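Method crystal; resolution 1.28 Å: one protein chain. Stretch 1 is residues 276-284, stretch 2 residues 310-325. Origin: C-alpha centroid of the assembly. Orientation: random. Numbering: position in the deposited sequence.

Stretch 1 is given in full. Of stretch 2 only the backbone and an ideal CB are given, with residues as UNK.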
# COMPACT_ATOMS: atom_id res chain seq x y z
N GLY A 276 -10.29 6.97 -5.24
CA GLY A 276 -9.04 6.50 -5.81
C GLY A 276 -8.95 5.03 -6.17
O GLY A 276 -7.97 4.38 -5.81
N PRO A 277 -9.94 4.49 -6.91
CA PRO A 277 -9.73 3.14 -7.41
C PRO A 277 -8.52 3.16 -8.34
O PRO A 277 -8.20 4.20 -8.92
CB PRO A 277 -11.02 2.85 -8.19
CG PRO A 277 -11.47 4.21 -8.65
CD PRO A 277 -11.10 5.15 -7.53
N THR A 278 -7.83 2.03 -8.47
CA THR A 278 -6.56 2.01 -9.17
C THR A 278 -6.60 1.13 -10.41
O THR A 278 -5.60 0.98 -11.09
CB THR A 278 -5.40 1.64 -8.23
OG1 THR A 278 -5.62 0.33 -7.68
CG2 THR A 278 -5.28 2.66 -7.11
N MSE A 279 -7.76 0.54 -10.68
CA MSE A 279 -8.01 -0.07 -11.97
C MSE A 279 -8.50 1.05 -12.89
O MSE A 279 -9.50 1.68 -12.60
CB MSE A 279 -9.08 -1.14 -11.87
CG MSE A 279 -8.71 -2.32 -10.99
SE MSE A 279 -7.03 -3.12 -11.54
CE MSE A 279 -7.48 -3.55 -13.38
N THR A 280 -7.78 1.28 -13.98
CA THR A 280 -8.09 2.38 -14.89
C THR A 280 -9.55 2.38 -15.31
O THR A 280 -10.22 3.42 -15.28
CB THR A 280 -7.19 2.31 -16.12
OG1 THR A 280 -5.84 2.36 -15.68
CG2 THR A 280 -7.47 3.46 -17.08
N ALA A 281 -10.07 1.20 -15.64
CA ALA A 281 -11.43 1.08 -16.12
C ALA A 281 -12.48 1.40 -15.06
O ALA A 281 -13.63 1.67 -15.38
CB ALA A 281 -11.66 -0.32 -16.68
N SER A 282 -12.09 1.38 -13.78
CA SER A 282 -13.02 1.69 -12.70
C SER A 282 -13.10 3.18 -12.39
O SER A 282 -14.04 3.63 -11.74
CB SER A 282 -12.66 0.92 -11.44
OG SER A 282 -12.94 -0.46 -11.58
N TYR A 283 -12.11 3.94 -12.82
CA TYR A 283 -12.05 5.35 -12.45
C TYR A 283 -13.23 6.10 -13.07
O TYR A 283 -13.51 5.96 -14.25
CB TYR A 283 -10.73 5.99 -12.88
CG TYR A 283 -10.55 7.34 -12.23
CD1 TYR A 283 -10.11 7.45 -10.91
CD2 TYR A 283 -10.87 8.51 -12.91
CE1 TYR A 283 -9.98 8.68 -10.30
CE2 TYR A 283 -10.73 9.75 -12.31
CZ TYR A 283 -10.28 9.82 -11.00
OH TYR A 283 -10.15 11.04 -10.39
N GLY A 284 -13.92 6.88 -12.25
CA GLY A 284 -15.04 7.68 -12.72
C GLY A 284 -16.38 6.98 -12.72
O GLY A 284 -17.37 7.57 -13.13
N UNK A 310 -2.59 11.66 -5.03
CA UNK A 310 -3.52 11.62 -6.15
C UNK A 310 -3.25 10.40 -7.01
O UNK A 310 -2.13 9.88 -7.01
CB UNK A 310 -3.42 12.90 -6.99
N UNK A 311 -4.26 9.96 -7.74
CA UNK A 311 -4.01 8.99 -8.80
C UNK A 311 -3.55 9.76 -10.03
O UNK A 311 -3.96 10.90 -10.27
CB UNK A 311 -5.25 8.15 -9.10
N UNK A 312 -2.66 9.17 -10.80
CA UNK A 312 -2.13 9.87 -11.96
C UNK A 312 -3.10 9.83 -13.12
O UNK A 312 -3.49 8.75 -13.58
CB UNK A 312 -0.79 9.27 -12.38
N UNK A 313 -3.49 11.01 -13.59
CA UNK A 313 -4.38 11.14 -14.73
C UNK A 313 -3.70 11.92 -15.87
O UNK A 313 -4.35 12.41 -16.78
CB UNK A 313 -5.68 11.83 -14.31
N UNK A 314 -2.37 12.00 -15.81
CA UNK A 314 -1.58 12.59 -16.90
C UNK A 314 -1.87 11.88 -18.23
O UNK A 314 -2.05 12.52 -19.27
CB UNK A 314 -0.09 12.51 -16.58
N UNK A 315 -1.91 10.55 -18.19
CA UNK A 315 -2.18 9.74 -19.38
C UNK A 315 -2.80 8.46 -18.86
O UNK A 315 -2.15 7.42 -18.78
CB UNK A 315 -0.92 9.47 -20.21
N UNK A 316 -4.06 8.56 -18.46
CA UNK A 316 -4.68 7.48 -17.70
C UNK A 316 -4.74 6.15 -18.45
O UNK A 316 -4.71 5.09 -17.83
CB UNK A 316 -6.10 7.89 -17.30
N UNK A 317 -4.80 6.19 -19.78
CA UNK A 317 -4.91 4.96 -20.55
C UNK A 317 -3.57 4.33 -20.92
O UNK A 317 -3.53 3.40 -21.71
CB UNK A 317 -5.70 5.24 -21.83
N UNK A 318 -2.49 4.82 -20.32
CA UNK A 318 -1.17 4.26 -20.56
C UNK A 318 -1.01 2.85 -19.98
O UNK A 318 -0.16 2.08 -20.43
CB UNK A 318 -0.11 5.19 -19.97
N UNK A 319 -1.82 2.53 -18.97
CA UNK A 319 -1.80 1.20 -18.34
C UNK A 319 -3.21 0.85 -17.89
O UNK A 319 -4.07 1.72 -17.81
CB UNK A 319 -0.83 1.16 -17.16
N UNK A 320 -3.46 -0.43 -17.61
CA UNK A 320 -4.75 -0.81 -17.06
C UNK A 320 -4.87 -0.57 -15.55
O UNK A 320 -5.94 -0.79 -14.97
CB UNK A 320 -5.01 -2.29 -17.36
N UNK A 321 -3.78 -0.11 -14.91
CA UNK A 321 -3.84 0.43 -13.56
C UNK A 321 -3.47 1.90 -13.61
O UNK A 321 -2.72 2.32 -14.50
CB UNK A 321 -2.92 -0.34 -12.61
N UNK A 322 -3.95 2.66 -12.63
CA UNK A 322 -3.52 4.03 -12.42
C UNK A 322 -2.35 4.08 -11.46
O UNK A 322 -2.29 3.33 -10.49
CB UNK A 322 -4.68 4.88 -11.89
N UNK A 323 -1.42 4.99 -11.72
CA UNK A 323 -0.36 5.26 -10.77
C UNK A 323 -0.91 5.96 -9.53
O UNK A 323 -1.85 6.75 -9.62
CB UNK A 323 0.73 6.11 -11.42
N UNK A 324 -0.33 5.66 -8.38
CA UNK A 324 -0.70 6.30 -7.12
C UNK A 324 0.50 7.14 -6.69
O UNK A 324 1.62 6.62 -6.58
CB UNK A 324 -1.09 5.28 -6.05
N UNK A 325 0.27 8.43 -6.46
CA UNK A 325 1.35 9.38 -6.19
C UNK A 325 1.11 10.04 -4.85
O UNK A 325 0.16 10.80 -4.69
CB UNK A 325 1.45 10.43 -7.30

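The backbones set the terms first. Met279 and position 321 form a single beta bridge, closed by two hydrogen bonds: from N of 322 to Thr278 O (2.8 Å) and from Thr280 N to O of 320 (2.9 Å). Neither depends on a side chain.

Position 310 is beyond the reach of stretch 1, which therefore sets no preference; it is His310. Position 311 points toward stretch 1, its ideal CB 4.9 Å from both Tyr283 CE1 and Pro277 O. Extended angles and the aromatic ring of Tyr283 nearby suit a compact branched or medium aliphatic residue. It is Val311, whose CG2 lies 3.6 Å from Tyr283 CE1 while CG1 comes 4.2 Å from Gly276 CA.

Position 312 is out of reach, and holds Ser312. Position 313 points toward stretch 1, but nothing lies within 5.5 Å of its ideal CB, so only a longer side chain could arrive at the tyrosine; leucine, methionine or an aromatic would do. The deposited Leu313 places CD2 over one face of the Tyr283 ring, 4.2 Å from its centroid, in a CH-pi contact, and CD1 3.7 Å from Tyr283 CE2.

Positions 314 and 315, also out of reach, are Val314 and Asp315. Position 316 points toward stretch 1, with its ideal CB 4.6 Å from Thr280 CG2 and the tyrosine farther along. A long chain, aliphatic or basic, could span that gap. Arg316 does, bringing NH1 to 4.0 Å from Tyr283 CD2 at an oblique approach.

At 317 the CB points sideways, 5.4 Å from Thr280 CG2; a large apolar group could bend back to cover that methyl. Phe317 does so, with CD1 3.8 Å from Thr280 CG2. Position 318 points away, making no demand, and is Ala318.

Position 319 contributes mainly its carbonyl, which accepts a hydrogen bond from Thr280 OG1 (2.8 Å), so many side chains would fit. Ser319 instead turns its OG to its own stretch, where it accepts a hydrogen bond from N of 321 at 3.2 Å. At 320 the carbonyl again does the work, also accepting from a water that in turn accepts from Ala281 N. The sideways CB, 4.9 Å from Met279 CE, leaves small or polar residues possible; Asp320 is found.

Position 321 points away overall, yet its ideal CB is 3.4 Å from Thr278 O and 5.1 Å from Met279 SE. A flat ring would give the selenium a surface to rest on. His321 provides one: Met279 SE sits over its face, 3.6 Å from the centroid.

Position 322 points sideways among Thr278 O, Pro277 O and Thr280 OG1, with Tyr283 beyond. A medium aliphatic suits it. Leu322 sets CD1 3.7 Å from Tyr283 CD1 and CD2 3.6 Å from Thr280 OG1.

At 323 the ideal CB points away and meets nothing of stretch 1; the residue is Gly323, which has no side chain. Position 324 points toward the Thr278 methyl, 5.1 Å from its ideal CB, favouring a beta-branched residue on extended angles; Val324 brings CG2 to 3.6 Å from Thr278 CG2. Position 325, out of reach, is Val325.

Stretch 2 310-325: HVSLVDRFASDHLGVV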
# COMPACT_ATOMS: atom_id res chain seq x y z
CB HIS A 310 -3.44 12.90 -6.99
CG HIS A 310 -2.08 13.17 -7.57
ND1 HIS A 310 -1.09 13.81 -6.86
CD2 HIS A 310 -1.55 12.88 -8.78
CE1 HIS A 310 -0.01 13.93 -7.61
NE2 HIS A 310 -0.26 13.36 -8.78
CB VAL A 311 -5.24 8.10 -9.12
CG1 VAL A 311 -5.50 7.12 -7.97
CG2 VAL A 311 -6.48 8.94 -9.45
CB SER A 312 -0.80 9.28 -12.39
OG SER A 312 -0.24 10.08 -13.42
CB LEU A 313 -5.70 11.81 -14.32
CG LEU A 313 -6.49 11.08 -13.23
CD1 LEU A 313 -7.72 11.89 -12.83
CD2 LEU A 313 -6.90 9.69 -13.68
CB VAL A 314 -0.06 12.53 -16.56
CG1 VAL A 314 0.77 13.07 -17.71
CG2 VAL A 314 0.23 13.31 -15.29
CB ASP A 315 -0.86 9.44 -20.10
CG ASP A 315 -1.06 8.92 -21.52
OD1 ASP A 315 -2.21 8.75 -21.97
OD2 ASP A 315 -0.03 8.71 -22.19
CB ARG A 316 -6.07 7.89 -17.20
CG ARG A 316 -7.15 7.89 -18.27
CD ARG A 316 -8.42 8.57 -17.78
NE ARG A 316 -8.19 10.00 -17.57
CZ ARG A 316 -9.03 10.81 -16.94
NH1 ARG A 316 -10.16 10.34 -16.44
NH2 ARG A 316 -8.74 12.10 -16.81
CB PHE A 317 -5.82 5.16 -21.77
CG PHE A 317 -7.23 5.50 -21.39
CD1 PHE A 317 -7.99 4.60 -20.65
CD2 PHE A 317 -7.80 6.72 -21.74
CE1 PHE A 317 -9.28 4.91 -20.28
CE2 PHE A 317 -9.09 7.02 -21.36
CZ PHE A 317 -9.83 6.12 -20.63
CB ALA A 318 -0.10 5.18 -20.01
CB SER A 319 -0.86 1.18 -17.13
OG SER A 319 -0.99 -0.05 -16.43
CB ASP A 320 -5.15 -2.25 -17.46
CG ASP A 320 -4.24 -3.31 -16.87
OD1 ASP A 320 -3.19 -2.99 -16.29
OD2 ASP A 320 -4.59 -4.49 -17.02
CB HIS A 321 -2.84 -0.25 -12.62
CG HIS A 321 -3.20 -1.66 -12.24
ND1 HIS A 321 -3.43 -2.04 -10.94
CD2 HIS A 321 -3.34 -2.77 -13.00
CE1 HIS A 321 -3.71 -3.33 -10.91
NE2 HIS A 321 -3.67 -3.80 -12.14
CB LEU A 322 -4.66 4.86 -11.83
CG LEU A 322 -5.93 4.97 -12.67
CD1 LEU A 322 -6.97 5.79 -11.91
CD2 LEU A 322 -5.66 5.59 -14.05
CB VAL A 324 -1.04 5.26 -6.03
CG1 VAL A 324 -1.34 5.95 -4.70
CG2 VAL A 324 -2.20 4.38 -6.46
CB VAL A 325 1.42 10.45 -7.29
CG1 VAL A 325 2.63 11.37 -7.07
CG2 VAL A 325 1.47 9.81 -8.68
O HOH W 1 -8.48 -1.19 -16.02
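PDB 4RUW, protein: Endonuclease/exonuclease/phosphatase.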